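Local coordinates for protein superoxide dismutase [FE] (Sulfolobus solfataricus, PDB 1WB7) that disproportionates superoxide radicals to hydrogen peroxide and dioxygen, using one iron ion per subunit of a homotetramer, at residues A[125-130]-A[186-191]. The protein carries 1 engineered substitution. Sequence-based numbering, arbitrary orientation.
Sequences ETANSL and DYVNAW
Val-188, on helix 184-191, directs its CB toward segment 125-130 on helix 116-128 and meets two neighbours there, one branch for each. Val-188 CG1 stands 4.4 Å from Ala-127 CB, a loose methyl-to-methyl contact. CG2 takes the polar side: Asn-128 OD1 lies 3.5 Å from Val-188 CG2 and 4.0 Å from Val-188 CB, so the amide oxygen rests against the CG2 methyl, with the branch carbon just behind it. CG1 is anti to the backbone N of Val-188 (chi1 175°), which places CG2 anti to the carbonyl carbon and sets both methyls facing helix 116-128. The Asn-128 side chain passes that of Val-188 in the opposing direction; with CG beside its own backbone N (chi1 -69°), it brings the amide closer to Val-188 than its CB direction alone would. The nearest CA atoms, of Ala-127 and Val-188, are 7.7 Å apart, and no hydrogen bond links the two segments.

Just past Asn-128, Ser-129 OG donates to Thr-126 O at 2.7 Å, tilted 24° from the carbonyl plane. Ser-129 N reaches the same oxygen from the same face, so two donors grip it. Ser-129 OG also bonds Gln-68 of the second subunit. Ala-127 additionally packs on Leu-169 of strand 165-170, which Tyr-187 and Trp-191 also touch; Tyr-187 OH bonds the backbone oxygen of the iron ligand Asp-170.

This is helix-helix packing within the C-terminal domain, with the Val-188 side chain about 13 Å from the bound iron ion. Between the two segments the contact is van der Waals fit alone, apolar save for one amide oxygen against a methyl; a directional tie between the helices is that of Leu-130 O to Arg-184, at the first residue of helix 184-191.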
loop_
_atom_site.group_PDB
_atom_site.type_symbol
_atom_site.label_atom_id
_atom_site.label_comp_id
_atom_site.label_asym_id
_atom_site.label_seq_id
_atom_site.Cartn_x
_atom_site.Cartn_y
_atom_site.Cartn_z
ATOM N N GLU A 125 -16.108 15.745 0.803
ATOM C CA GLU A 125 -15.211 15.876 -0.338
ATOM C C GLU A 125 -14.043 14.904 -0.212
ATOM O O GLU A 125 -13.667 14.232 -1.178
ATOM C CB GLU A 125 -14.681 17.310 -0.402
ATOM C CG GLU A 125 -13.741 17.591 -1.553
ATOM C CD GLU A 125 -13.049 18.939 -1.411
ATOM O OE1 GLU A 125 -13.552 19.794 -0.650
ATOM O OE2 GLU A 125 -12.009 19.146 -2.067
ATOM N N THR A 126 -13.472 14.829 0.985
ATOM C CA THR A 126 -12.337 13.955 1.228
ATOM C C THR A 126 -12.758 12.491 1.154
ATOM O O THR A 126 -12.041 11.662 0.597
ATOM C CB THR A 126 -11.696 14.261 2.596
ATOM O OG1 THR A 126 -11.290 15.636 2.625
ATOM C CG2 THR A 126 -10.475 13.394 2.824
ATOM N N ALA A 127 -13.930 12.178 1.698
ATOM C CA ALA A 127 -14.427 10.810 1.663
ATOM C C ALA A 127 -14.637 10.346 0.218
ATOM O O ALA A 127 -14.287 9.225 -0.133
ATOM C CB ALA A 127 -15.734 10.705 2.438
ATOM N N ASN A 128 -15.204 11.212 -0.617
ATOM C CA ASN A 128 -15.455 10.849 -2.006
ATOM C C ASN A 128 -14.196 10.760 -2.855
ATOM O O ASN A 128 -14.211 10.136 -3.911
ATOM C CB ASN A 128 -16.436 11.830 -2.658
ATOM C CG ASN A 128 -17.845 11.704 -2.107
ATOM O OD1 ASN A 128 -18.334 10.600 -1.874
ATOM N ND2 ASN A 128 -18.509 12.835 -1.909
ATOM N N SER A 129 -13.109 11.372 -2.400
ATOM C CA SER A 129 -11.858 11.345 -3.151
ATOM C C SER A 129 -11.114 10.027 -2.965
ATOM O O SER A 129 -10.153 9.742 -3.678
ATOM C CB SER A 129 -10.939 12.484 -2.703
ATOM O OG SER A 129 -10.372 12.206 -1.429
ATOM N N LEU A 130 -11.553 9.227 -1.999
ATOM C CA LEU A 130 -10.900 7.952 -1.723
ATOM C C LEU A 130 -10.864 7.035 -2.937
ATOM O O LEU A 130 -11.904 6.622 -3.443
ATOM C CB LEU A 130 -11.596 7.233 -0.566
ATOM C CG LEU A 130 -11.168 5.780 -0.329
ATOM C CD1 LEU A 130 -9.682 5.722 -0.009
ATOM C CD2 LEU A 130 -11.983 5.183 0.802
ATOM N N ASP A 186 -23.788 9.115 -2.935
ATOM C CA ASP A 186 -25.145 9.240 -2.406
ATOM C C ASP A 186 -25.218 8.588 -1.031
ATOM O O ASP A 186 -25.928 9.062 -0.138
ATOM C CB ASP A 186 -26.164 8.590 -3.347
ATOM C CG ASP A 186 -26.301 9.337 -4.663
ATOM O OD1 ASP A 186 -26.119 10.571 -4.671
ATOM O OD2 ASP A 186 -26.606 8.700 -5.690
ATOM N N TYR A 187 -24.480 7.494 -0.873
ATOM C CA TYR A 187 -24.411 6.774 0.394
ATOM C C TYR A 187 -23.749 7.687 1.426
ATOM O O TYR A 187 -24.187 7.769 2.571
ATOM C CB TYR A 187 -23.585 5.496 0.213
ATOM C CG TYR A 187 -22.904 4.991 1.466
ATOM C CD1 TYR A 187 -23.641 4.453 2.519
ATOM C CD2 TYR A 187 -21.517 5.038 1.587
ATOM C CE1 TYR A 187 -23.009 3.967 3.670
ATOM C CE2 TYR A 187 -20.872 4.558 2.730
ATOM C CZ TYR A 187 -21.625 4.022 3.769
ATOM O OH TYR A 187 -20.991 3.543 4.894
ATOM N N VAL A 188 -22.691 8.376 1.011
ATOM C CA VAL A 188 -21.988 9.282 1.907
ATOM C C VAL A 188 -22.934 10.384 2.388
ATOM O O VAL A 188 -22.941 10.720 3.575
ATOM C CB VAL A 188 -20.755 9.917 1.215
ATOM C CG1 VAL A 188 -20.105 10.945 2.133
ATOM C CG2 VAL A 188 -19.749 8.833 0.857
ATOM N N ASN A 189 -23.737 10.939 1.479
ATOM C CA ASN A 189 -24.677 11.994 1.862
ATOM C C ASN A 189 -25.713 11.465 2.844
ATOM O O ASN A 189 -26.041 12.126 3.829
ATOM C CB ASN A 189 -25.412 12.567 0.645
ATOM C CG ASN A 189 -24.513 13.405 -0.252
ATOM O OD1 ASN A 189 -23.628 14.127 0.224
ATOM N ND2 ASN A 189 -24.756 13.332 -1.563
ATOM N N ALA A 190 -26.232 10.271 2.573
ATOM C CA ALA A 190 -27.243 9.665 3.435
ATOM C C ALA A 190 -26.709 9.331 4.825
ATOM O O ALA A 190 -27.425 9.435 5.820
ATOM C CB ALA A 190 -27.790 8.408 2.778
ATOM N N TRP A 191 -25.444 8.935 4.883
ATOM C CA TRP A 191 -24.799 8.560 6.133
ATOM C C TRP A 191 -24.843 9.642 7.215
ATOM O O TRP A 191 -24.988 9.331 8.398
ATOM C CB TRP A 191 -23.352 8.156 5.843
ATOM C CG TRP A 191 -22.500 7.986 7.048
ATOM C CD1 TRP A 191 -22.491 6.928 7.910
ATOM C CD2 TRP A 191 -21.495 8.892 7.507
ATOM N NE1 TRP A 191 -21.533 7.116 8.874
ATOM C CE2 TRP A 191 -20.906 8.314 8.651
ATOM C CE3 TRP A 191 -21.032 10.136 7.061
ATOM C CZ2 TRP A 191 -19.876 8.937 9.356
ATOM C CZ3 TRP A 191 -20.006 10.757 7.764
ATOM C CH2 TRP A 191 -19.440 10.155 8.898
#